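Local coordinates for protein fructuronate-tagaturonate epimerase UxaE from Cohnella laeviribosi in complex with 1 glycerol (Cohnella laeviribosi, PDB 6IL9) that catalyses the epimerisation that interconverts fructuronate and tagaturonate, probably at a zinc site in its TIM-barrel domain, at residues A[119-124]-A[155-160]. Numbering follows the deposited sequence.
Sequences ILAQQS and YGADGD
Ile119 meets Asp158 through one methyl: with CG2 anti to the backbone N (and CG1 beside it, chi1 -48°), CG2 rests against Asp158 CB at 3.5 Å, the two side chains crossing obliquely, while CD1 lies over the CA of Gly156. The side chain of Leu120 crosses that of Tyr155 at about a right angle, its CD1 packed 3.8 Å from Tyr155 CB. Tyr155 in turn is tied by its hydroxyl to the carbonyl of Thr82.

Two of the three backbone bonds between these parallel strands fall on Ala121. Its N gives a weak bond to Gly156 O, its O receives a short, nearly straight one from Asp158 N (2.7 Å, 168° at the hydrogen), and its CB touches Ala157 CB at 3.7 Å.

Gln122 lies side by side with Asp158, pointing the same way, CG 3.8 Å from Asp158 OD2, but amide and carboxylate planes stand 83° apart and water joins them: one water donates to both Gln122 OE1 and Asp158 OD2. A second water bridges Gln122 NE2 and Asp160 OD2, and NE2 is also bonded to Thr367 O. The amide is thus held at both ends. Lys366 forms salt bridges with Asp158 OD2 and Asp160 OD1, linking the two carboxylates.

Gln123 folds back so that NE2 bonds Gln122 O at 2.9 Å, and its own O takes a weak bond from Asp160 N. Ser124, N-cap of helix 125-131, brings CA to 3.4 Å from Asp160 O.

Strands 117-124 and 156-162 are consecutive staves of the eight-stranded TIM barrel, joined by a right-handed beta-alpha-beta crossover. Asp160, hydrogen-bonded through OD2 to a glycerol that probably comes from the crystallisation liquor, lies near the zinc ion held by His161, Asp273 and His343; helix 135-149 covers Leu120 and Tyr155, and strands 93-96 and 178-182 flank the pair.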
loop_
_atom_site.group_PDB
_atom_site.type_symbol
_atom_site.label_atom_id
_atom_site.label_comp_id
_atom_site.label_asym_id
_atom_site.label_seq_id
_atom_site.Cartn_x
_atom_site.Cartn_y
_atom_site.Cartn_z
ATOM N N ILE A 119 -5.439 -4.922 -3.424
ATOM C CA ILE A 119 -4.503 -4.092 -4.174
ATOM C C ILE A 119 -3.132 -4.683 -3.861
ATOM O O ILE A 119 -2.471 -4.305 -2.893
ATOM C CB ILE A 119 -4.619 -2.614 -3.802
ATOM C CG1 ILE A 119 -6.093 -2.174 -3.809
ATOM C CG2 ILE A 119 -3.783 -1.761 -4.767
ATOM C CD1 ILE A 119 -6.838 -2.395 -5.138
ATOM N N LEU A 120 -2.722 -5.661 -4.674
ATOM C CA LEU A 120 -1.551 -6.473 -4.333
ATOM C C LEU A 120 -0.247 -5.788 -4.680
ATOM O O LEU A 120 0.796 -6.134 -4.112
ATOM C CB LEU A 120 -1.589 -7.811 -5.067
ATOM C CG LEU A 120 -2.479 -8.924 -4.583
ATOM C CD1 LEU A 120 -2.311 -10.053 -5.581
ATOM C CD2 LEU A 120 -2.033 -9.377 -3.198
ATOM N N ALA A 121 -0.274 -4.874 -5.643
ATOM C CA ALA A 121 0.886 -4.100 -6.056
ATOM C C ALA A 121 0.689 -2.692 -5.522
ATOM O O ALA A 121 -0.159 -1.948 -6.021
ATOM C CB ALA A 121 1.031 -4.101 -7.579
ATOM N N GLN A 122 1.455 -2.325 -4.506
ATOM C CA GLN A 122 1.301 -0.998 -3.916
ATOM C C GLN A 122 2.625 -0.618 -3.282
ATOM O O GLN A 122 3.027 -1.248 -2.305
ATOM C CB GLN A 122 0.179 -0.993 -2.878
ATOM C CG GLN A 122 0.134 0.282 -2.052
ATOM C CD GLN A 122 -0.320 0.028 -0.632
ATOM O OE1 GLN A 122 -1.494 -0.222 -0.386
ATOM N NE2 GLN A 122 0.611 0.085 0.312
ATOM N N GLN A 123 3.299 0.390 -3.836
ATOM C CA GLN A 123 4.517 0.925 -3.236
ATOM C C GLN A 123 4.571 2.416 -3.529
ATOM O O GLN A 123 4.085 2.875 -4.569
ATOM C CB GLN A 123 5.783 0.238 -3.779
ATOM C CG GLN A 123 6.067 -1.156 -3.200
ATOM C CD GLN A 123 6.499 -1.095 -1.749
ATOM O OE1 GLN A 123 7.690 -0.944 -1.452
ATOM N NE2 GLN A 123 5.537 -1.196 -0.833
ATOM N N SER A 124 5.151 3.165 -2.598
ATOM C CA SER A 124 5.350 4.598 -2.771
ATOM C C SER A 124 6.662 4.871 -3.494
ATOM O O SER A 124 7.551 4.021 -3.561
ATOM C CB SER A 124 5.360 5.322 -1.421
ATOM O OG SER A 124 6.535 5.012 -0.684
ATOM N N TYR A 155 -6.972 -8.405 -9.110
ATOM C CA TYR A 155 -6.187 -7.638 -8.153
ATOM C C TYR A 155 -5.890 -6.269 -8.744
ATOM O O TYR A 155 -5.895 -6.083 -9.964
ATOM C CB TYR A 155 -4.869 -8.350 -7.780
ATOM C CG TYR A 155 -3.835 -8.294 -8.880
ATOM C CD1 TYR A 155 -3.825 -9.244 -9.892
ATOM C CD2 TYR A 155 -2.862 -7.295 -8.902
ATOM C CE1 TYR A 155 -2.888 -9.185 -10.912
ATOM C CE2 TYR A 155 -1.936 -7.227 -9.912
ATOM C CZ TYR A 155 -1.955 -8.176 -10.913
ATOM O OH TYR A 155 -1.017 -8.096 -11.915
ATOM N N GLY A 156 -5.619 -5.313 -7.859
ATOM C CA GLY A 156 -5.300 -3.960 -8.264
ATOM C C GLY A 156 -3.850 -3.567 -8.058
ATOM O O GLY A 156 -3.108 -4.233 -7.333
ATOM N N ALA A 157 -3.441 -2.466 -8.685
ATOM C CA ALA A 157 -2.086 -1.935 -8.576
ATOM C C ALA A 157 -2.165 -0.436 -8.340
ATOM O O ALA A 157 -2.735 0.292 -9.162
ATOM C CB ALA A 157 -1.269 -2.233 -9.844
ATOM N N ASP A 158 -1.581 0.022 -7.229
ATOM C CA ASP A 158 -1.709 1.387 -6.731
ATOM C C ASP A 158 -0.367 2.101 -6.844
ATOM O O ASP A 158 0.636 1.648 -6.278
ATOM C CB ASP A 158 -2.193 1.353 -5.274
ATOM C CG ASP A 158 -2.297 2.723 -4.620
ATOM O OD1 ASP A 158 -2.311 3.773 -5.303
ATOM O OD2 ASP A 158 -2.396 2.725 -3.371
ATOM N N GLY A 159 -0.348 3.200 -7.593
ATOM C CA GLY A 159 0.776 4.110 -7.566
ATOM C C GLY A 159 0.604 5.015 -6.366
ATOM O O GLY A 159 -0.122 6.008 -6.425
ATOM N N ASP A 160 1.246 4.654 -5.264
ATOM C CA ASP A 160 0.945 5.231 -3.967
ATOM C C ASP A 160 1.745 6.508 -3.756
ATOM O O ASP A 160 2.908 6.592 -4.153
ATOM C CB ASP A 160 1.267 4.205 -2.877
ATOM C CG ASP A 160 0.881 4.669 -1.495
ATOM O OD1 ASP A 160 -0.025 5.520 -1.369
ATOM O OD2 ASP A 160 1.501 4.182 -0.526
HETATM O O HOH W 1 -3.542 0.652 -1.913
HETATM O O HOH W 2 2.895 1.762 -0.242
#